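Local coordinates for protein NDP-N-acetyl-D-galactosaminuronic acid dehydrogenase (Methanosarcina mazei Go1, PDB 3G79) that probably oxidises UDP-N-acetyl-D-mannosamine to UDP-N-acetyl-D-mannosaminuronate, using two molecules of NAD+, at residues 16-21 against 211-216. Sequence-based numbering, arbitrary orientation.
Sequences GPIKKI and VELYSP
Glu212 and Leu213, on the last turn of helix 204-214, meet Ile18 and Ile21 where the chain runs into the first strand of the Rossmann-type NAD-binding domain. Phe37 of helix 30-39 packs against both Ile21 and Leu213, and here the two segments join through two isoleucines, one leucine and a water.

Glu212 comes first. Its CB lies 4.2 Å from Ile18 CD1, a loose contact, while the extended side chain carries the carboxylate on to the edge of the contact. There Glu212 OE1 accepts a hydrogen bond from a water at 2.7 Å. That water in turn accepts from Ile18 N at 2.9 Å, so the carboxylate reaches the backbone ahead of strand 20-24 indirectly. OE1 also forms a salt bridge with Arg209, one turn back, whose other terminal nitrogen binds Gly16 O; so the helix is tied to Gly16 O through Arg209 and to Ile18 N through the water.

Leu213 follows and meets both isoleucines. Ile18 crosses it at about a right angle, CD1 sitting 3.8 Å from Leu213 CB. With CG anti to the backbone N (chi1 179°), the leucine branch is carried toward Ile21, where Phe37 and, from strand 142-145, Leu142 and Val144 also touch it. Ile21 reaches the same branch at a slant: its CG1 lies 3.8 Å from Leu213 CD1, and its terminal methyl CD1 is the nearer atom, 3.3 Å from that same Leu213 CD1, a tight approach for two methyls.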
loop_
_atom_site.group_PDB
_atom_site.type_symbol
_atom_site.label_atom_id
_atom_site.label_comp_id
_atom_site.label_asym_id
_atom_site.label_seq_id
_atom_site.Cartn_x
_atom_site.Cartn_y
_atom_site.Cartn_z
ATOM N N GLY A 16 37.939 -11.716 19.996
ATOM C CA GLY A 16 37.860 -10.314 20.370
ATOM C C GLY A 16 37.154 -9.464 19.322
ATOM O O GLY A 16 36.635 -9.986 18.346
ATOM N N PRO A 17 37.135 -8.140 19.524
ATOM C CA PRO A 17 36.509 -7.250 18.553
ATOM C C PRO A 17 37.136 -7.318 17.143
ATOM O O PRO A 17 38.342 -7.551 17.016
ATOM C CB PRO A 17 36.718 -5.858 19.166
ATOM C CG PRO A 17 37.744 -6.049 20.252
ATOM C CD PRO A 17 37.565 -7.428 20.737
ATOM N N ILE A 18 36.302 -7.096 16.112
ATOM C CA ILE A 18 36.702 -7.127 14.716
ATOM C C ILE A 18 37.745 -6.064 14.500
ATOM O O ILE A 18 37.543 -4.911 14.872
ATOM C CB ILE A 18 35.524 -6.810 13.823
ATOM C CG1 ILE A 18 34.542 -7.971 13.798
ATOM C CG2 ILE A 18 35.960 -6.555 12.417
ATOM C CD1 ILE A 18 33.197 -7.582 13.244
ATOM N N LYS A 19 38.867 -6.449 13.907
ATOM C CA LYS A 19 39.948 -5.512 13.665
ATOM C C LYS A 19 40.462 -5.585 12.246
ATOM O O LYS A 19 40.965 -4.587 11.721
ATOM C CB LYS A 19 41.125 -5.786 14.621
ATOM C CG LYS A 19 40.935 -5.261 16.025
ATOM C CD LYS A 19 41.050 -3.763 16.110
ATOM C CE LYS A 19 40.480 -3.275 17.418
ATOM N NZ LYS A 19 40.186 -1.802 17.442
ATOM N N LYS A 20 40.409 -6.773 11.647
ATOM C CA LYS A 20 40.891 -6.911 10.281
ATOM C C LYS A 20 39.754 -7.431 9.445
ATOM O O LYS A 20 39.184 -8.479 9.744
ATOM C CB LYS A 20 42.125 -7.846 10.148
ATOM C CG LYS A 20 43.386 -7.374 10.907
ATOM C CD LYS A 20 44.691 -7.569 10.095
ATOM C CE LYS A 20 45.898 -7.701 11.040
ATOM N NZ LYS A 20 45.780 -8.965 11.852
ATOM N N ILE A 21 39.483 -6.718 8.365
ATOM C CA ILE A 21 38.319 -6.930 7.534
ATOM C C ILE A 21 38.789 -7.155 6.104
ATOM O O ILE A 21 39.789 -6.628 5.704
ATOM C CB ILE A 21 37.388 -5.681 7.620
ATOM C CG1 ILE A 21 36.846 -5.564 9.048
ATOM C CG2 ILE A 21 36.249 -5.739 6.597
ATOM C CD1 ILE A 21 36.048 -4.290 9.297
ATOM N N VAL A 211 26.365 -6.938 13.193
ATOM C CA VAL A 211 26.059 -5.610 13.701
ATOM C C VAL A 211 27.349 -4.839 14.039
ATOM O O VAL A 211 27.491 -3.679 13.674
ATOM C CB VAL A 211 25.120 -5.686 14.936
ATOM C CG1 VAL A 211 24.989 -4.325 15.606
ATOM C CG2 VAL A 211 23.743 -6.184 14.522
ATOM N N GLU A 212 28.303 -5.498 14.687
ATOM C CA GLU A 212 29.587 -4.895 15.045
ATOM C C GLU A 212 30.408 -4.464 13.825
ATOM O O GLU A 212 31.183 -3.483 13.888
ATOM C CB GLU A 212 30.411 -5.863 15.887
ATOM C CG GLU A 212 29.663 -6.455 17.080
ATOM C CD GLU A 212 30.476 -7.506 17.838
ATOM O OE1 GLU A 212 31.694 -7.677 17.568
ATOM O OE2 GLU A 212 29.874 -8.184 18.705
ATOM N N LEU A 213 30.237 -5.198 12.723
ATOM C CA LEU A 213 30.985 -4.929 11.516
ATOM C C LEU A 213 30.412 -3.685 10.886
ATOM O O LEU A 213 31.138 -2.882 10.344
ATOM C CB LEU A 213 30.896 -6.120 10.552
ATOM C CG LEU A 213 31.608 -5.997 9.231
ATOM C CD1 LEU A 213 33.089 -5.677 9.451
ATOM C CD2 LEU A 213 31.414 -7.262 8.352
ATOM N N TYR A 214 29.098 -3.512 10.986
ATOM C CA TYR A 214 28.449 -2.388 10.277
ATOM C C TYR A 214 28.091 -1.117 11.067
ATOM O O TYR A 214 27.887 -0.084 10.458
ATOM C CB TYR A 214 27.229 -2.875 9.466
ATOM C CG TYR A 214 27.629 -3.800 8.330
ATOM C CD1 TYR A 214 28.131 -3.284 7.116
ATOM C CD2 TYR A 214 27.524 -5.174 8.457
ATOM C CE1 TYR A 214 28.518 -4.125 6.078
ATOM C CE2 TYR A 214 27.909 -6.013 7.409
ATOM C CZ TYR A 214 28.402 -5.483 6.229
ATOM O OH TYR A 214 28.817 -6.339 5.196
ATOM N N SER A 215 27.985 -1.185 12.382
ATOM C CA SER A 215 27.652 0.006 13.167
ATOM C C SER A 215 28.657 1.147 12.957
ATOM O O SER A 215 28.233 2.289 12.814
ATOM C CB SER A 215 27.484 -0.310 14.668
ATOM O OG SER A 215 26.179 -0.819 14.935
ATOM N N PRO A 216 29.980 0.854 12.894
ATOM C CA PRO A 216 30.893 1.996 12.839
ATOM C C PRO A 216 30.917 2.834 11.552
ATOM O O PRO A 216 31.384 3.961 11.585
ATOM C CB PRO A 216 32.263 1.378 13.115
ATOM C CG PRO A 216 31.967 0.163 13.872
ATOM C CD PRO A 216 30.678 -0.369 13.301
HETATM O O HOH W 1 33.782 -6.057 17.165
#